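Local coordinates for DNA replication and repair protein RecF (Caldanaerobacter subterraneus subsp. tengcongensis, PDB 5Z69) that binds ATP and probably single-stranded DNA and acts as a recombination mediator of the RecFOR pathway, using an ATP-dependent conformational change as a switch in DNA repair, at the phosphothiophosphoric acid-adenylate ester site. Numbering follows the deposited sequence.

The phosphothiophosphoric acid-adenylate ester site. Residues 19-20, 39-45, 60, 66-70, 322-323, 348. With AGS (phosphothiophosphoric acid-adenylate ester), chain B.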
# COMPACT_ATOMS: atom_id res chain seq x y z
N ARG A 19 39.26 -7.54 5.12
CA ARG A 19 39.33 -6.58 4.01
C ARG A 19 40.80 -6.19 3.70
O ARG A 19 41.66 -7.05 3.60
CB ARG A 19 38.50 -5.33 4.33
CG ARG A 19 36.98 -5.57 4.43
CD ARG A 19 36.29 -5.65 3.05
NE ARG A 19 34.85 -5.48 3.17
CZ ARG A 19 34.00 -5.47 2.14
NH1 ARG A 19 34.42 -5.65 0.89
NH2 ARG A 19 32.71 -5.29 2.35
N ASN A 20 41.07 -4.89 3.59
CA ASN A 20 42.41 -4.38 3.36
C ASN A 20 43.11 -4.05 4.68
O ASN A 20 44.21 -3.50 4.66
CB ASN A 20 42.35 -3.13 2.47
CG ASN A 20 41.98 -1.86 3.24
OD1 ASN A 20 41.10 -1.88 4.11
ND2 ASN A 20 42.67 -0.77 2.95
N ASN A 39 40.20 8.82 1.14
CA ASN A 39 39.22 7.86 0.66
C ASN A 39 39.90 6.53 0.35
O ASN A 39 41.09 6.49 0.03
CB ASN A 39 38.51 8.40 -0.59
CG ASN A 39 37.04 8.70 -0.35
OD1 ASN A 39 36.69 9.76 0.19
ND2 ASN A 39 36.17 7.77 -0.74
N ALA A 40 39.14 5.45 0.49
CA ALA A 40 39.59 4.10 0.12
C ALA A 40 40.79 3.58 0.93
O ALA A 40 41.54 2.75 0.43
CB ALA A 40 39.90 4.05 -1.39
N GLN A 41 40.97 4.04 2.16
CA GLN A 41 42.13 3.58 2.93
C GLN A 41 41.80 2.49 3.96
O GLN A 41 42.72 1.84 4.47
CB GLN A 41 42.81 4.75 3.66
CG GLN A 41 43.44 5.79 2.74
CD GLN A 41 44.17 5.18 1.56
OE1 GLN A 41 45.12 4.40 1.72
NE2 GLN A 41 43.73 5.52 0.36
N GLY A 42 40.51 2.30 4.27
CA GLY A 42 40.08 1.33 5.27
C GLY A 42 39.17 1.82 6.40
O GLY A 42 38.86 1.07 7.31
N LYS A 43 38.73 3.08 6.33
CA LYS A 43 37.83 3.65 7.33
C LYS A 43 36.53 2.87 7.45
O LYS A 43 36.12 2.51 8.55
CB LYS A 43 37.49 5.12 6.99
CG LYS A 43 38.65 6.07 7.02
CD LYS A 43 38.24 7.47 6.59
CE LYS A 43 37.95 7.53 5.09
NZ LYS A 43 37.93 8.93 4.60
N SER A 44 35.86 2.62 6.34
CA SER A 44 34.56 1.97 6.43
C SER A 44 34.74 0.48 6.71
O SER A 44 33.89 -0.14 7.35
CB SER A 44 33.74 2.19 5.16
OG SER A 44 34.38 1.56 4.06
N ASN A 45 35.84 -0.09 6.22
CA ASN A 45 36.15 -1.47 6.55
C ASN A 45 36.25 -1.68 8.09
O ASN A 45 35.79 -2.68 8.62
CB ASN A 45 37.45 -1.91 5.87
CG ASN A 45 37.35 -1.92 4.34
OD1 ASN A 45 36.26 -1.87 3.79
ND2 ASN A 45 38.49 -1.96 3.67
N ARG A 60 27.05 -3.30 4.87
CA ARG A 60 26.98 -2.88 3.48
C ARG A 60 26.22 -3.89 2.63
O ARG A 60 25.98 -3.66 1.45
CB ARG A 60 28.37 -2.69 2.91
CG ARG A 60 29.19 -1.60 3.54
CD ARG A 60 30.61 -2.09 3.62
NE ARG A 60 31.54 -1.09 3.13
CZ ARG A 60 32.86 -1.20 3.22
NH1 ARG A 60 33.41 -2.27 3.79
NH2 ARG A 60 33.62 -0.23 2.74
N GLU A 66 33.50 -11.72 0.64
CA GLU A 66 34.07 -10.45 0.22
C GLU A 66 34.85 -9.75 1.32
O GLU A 66 35.65 -8.86 1.03
CB GLU A 66 32.98 -9.51 -0.27
CG GLU A 66 32.20 -10.00 -1.48
CD GLU A 66 31.13 -8.99 -1.86
OE1 GLU A 66 31.48 -7.82 -2.13
OE2 GLU A 66 29.93 -9.34 -1.83
N LEU A 67 34.62 -10.13 2.58
CA LEU A 67 35.37 -9.52 3.69
C LEU A 67 36.73 -10.15 3.90
O LEU A 67 37.58 -9.62 4.65
CB LEU A 67 34.58 -9.60 5.00
CG LEU A 67 33.11 -9.19 4.99
CD1 LEU A 67 32.65 -8.87 6.40
CD2 LEU A 67 32.90 -8.02 4.07
N VAL A 68 36.95 -11.31 3.29
CA VAL A 68 38.26 -11.95 3.42
C VAL A 68 39.29 -11.17 2.61
O VAL A 68 39.04 -10.84 1.45
CB VAL A 68 38.26 -13.43 2.93
CG1 VAL A 68 39.66 -14.04 3.13
CG2 VAL A 68 37.20 -14.27 3.65
N LYS A 69 40.43 -10.86 3.22
CA LYS A 69 41.55 -10.24 2.52
C LYS A 69 41.86 -11.04 1.24
O LYS A 69 41.89 -12.27 1.30
CB LYS A 69 42.78 -10.17 3.42
CG LYS A 69 44.05 -9.66 2.74
CD LYS A 69 45.26 -9.94 3.62
CE LYS A 69 46.58 -9.61 2.95
NZ LYS A 69 47.71 -9.91 3.89
N PHE A 70 42.02 -10.32 0.12
CA PHE A 70 42.28 -10.95 -1.17
C PHE A 70 43.39 -12.00 -1.08
O PHE A 70 44.49 -11.74 -0.57
CB PHE A 70 42.64 -9.89 -2.23
CG PHE A 70 41.53 -8.89 -2.50
CD1 PHE A 70 40.20 -9.25 -2.38
CD2 PHE A 70 41.83 -7.59 -2.88
CE1 PHE A 70 39.19 -8.33 -2.63
CE2 PHE A 70 40.82 -6.67 -3.12
CZ PHE A 70 39.50 -7.04 -3.00
N ASP A 322 29.51 6.68 9.89
CA ASP A 322 30.33 6.46 8.71
C ASP A 322 30.11 7.53 7.68
O ASP A 322 29.07 7.56 7.05
CB ASP A 322 30.04 5.09 8.10
CG ASP A 322 31.08 4.69 7.06
OD1 ASP A 322 32.20 5.24 7.08
OD2 ASP A 322 30.78 3.81 6.23
N ASP A 323 31.11 8.39 7.50
CA ASP A 323 31.10 9.37 6.42
C ASP A 323 29.83 10.22 6.47
O ASP A 323 29.17 10.42 5.46
CB ASP A 323 31.25 8.66 5.07
CG ASP A 323 31.41 9.64 3.91
OD1 ASP A 323 31.90 10.77 4.14
OD2 ASP A 323 31.04 9.27 2.77
N THR A 348 34.10 8.45 11.22
CA THR A 348 35.04 8.47 10.12
C THR A 348 35.03 9.83 9.45
O THR A 348 33.99 10.49 9.32
CB THR A 348 34.74 7.38 9.06
OG1 THR A 348 33.43 7.57 8.53
CG2 THR A 348 34.84 5.99 9.68
PG AGS B . 34.58 5.27 3.53
S1G AGS B . 34.41 6.32 5.17
O2G AGS B . 34.89 6.23 2.33
O3G AGS B . 33.19 4.61 3.28
PB AGS B . 37.11 4.18 2.89
O1B AGS B . 38.28 4.33 3.81
O2B AGS B . 37.04 5.32 1.86
O3B AGS B . 35.71 4.17 3.69
PA AGS B . 37.07 1.38 2.60
O1A AGS B . 37.25 1.39 4.13
O2A AGS B . 35.77 0.90 2.04
O3A AGS B . 37.32 2.85 2.04
O5' AGS B . 38.24 0.59 1.94
C5' AGS B . 37.95 -0.33 0.92
C4' AGS B . 39.27 -0.55 0.25
O4' AGS B . 39.73 -1.89 0.56
C3' AGS B . 39.21 -0.46 -1.27
O3' AGS B . 40.42 0.08 -1.78
C2' AGS B . 38.94 -1.91 -1.68
O2' AGS B . 39.45 -2.21 -2.98
C1' AGS B . 39.70 -2.69 -0.61
N9 AGS B . 39.09 -3.97 -0.28
C8 AGS B . 37.75 -4.27 -0.19
N7 AGS B . 37.50 -5.52 0.10
C5 AGS B . 38.76 -6.09 0.22
C6 AGS B . 39.19 -7.40 0.51
N6 AGS B . 38.36 -8.41 0.77
N1 AGS B . 40.52 -7.64 0.54
C2 AGS B . 41.36 -6.62 0.29
N3 AGS B . 41.07 -5.35 -0.00
C4 AGS B . 39.75 -5.15 -0.02
O HOH W 1 33.58 2.93 1.60
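The Walker A motif, or P-loop, of this ABC-type ATPase wraps its backbone around the phosphates of AGS, the ATP analogue ATPγS. Beta-phosphate oxygen AGS O1B accepts from the amides of Gly42 and Lys43, the latter N at 2.8 Å, at the start of helix 43-55, whose dipole probably helps to balance the negative charge. Glycine suits position Gly42 because the chain takes a positive phi of 127° at this residue. Ser44, its OG held between backbone N and carbonyl carbon (chi1 64°), brings a small hydroxyl to the bridging AGS O3B at 2.9 Å and to a water shared with gamma-phosphate O3G.

Asn45 is the organiser behind the alpha-phosphate, its amide suited to accept on one side and donate on the other. Its backbone N gives AGS O1A a nearly straight bond, while its OD1 receives both terminal nitrogens of Arg60, NH1 in the carbonyl plane at 2.9 Å. That end-on grip probably helps to orient the guanidinium; NH2 lies in plane with AGS O2A in a salt bridge. In the other direction Asn45 ND2 donates to Asn20 OD1 at 2.6 Å, from above the carbonyl plane. An alanine here would remove the OD1 bonds to Arg60 and the ND2 bond to Asn20, and would probably let Arg60 and Asn20 drift from their positions.

Adenine is read by its edge: AGS N6 donates to the carbonyl oxygens of Glu66 and Val68 (2.6 Å to Val68 O), and Phe70 N donates to AGS N1. Arg19 NH1 reaches AGS N7 in its guanidinium plane at 3.2 Å. The Phe70 ring, flat and apolar like the base it covers, stacks nearly parallel (planes 3° apart) over the six-membered ring of AGS, with Arg19 backbone against the opposite face. By holding base and phosphates together, the pocket probably couples ATP to the conformational change that serves as RecF's switch.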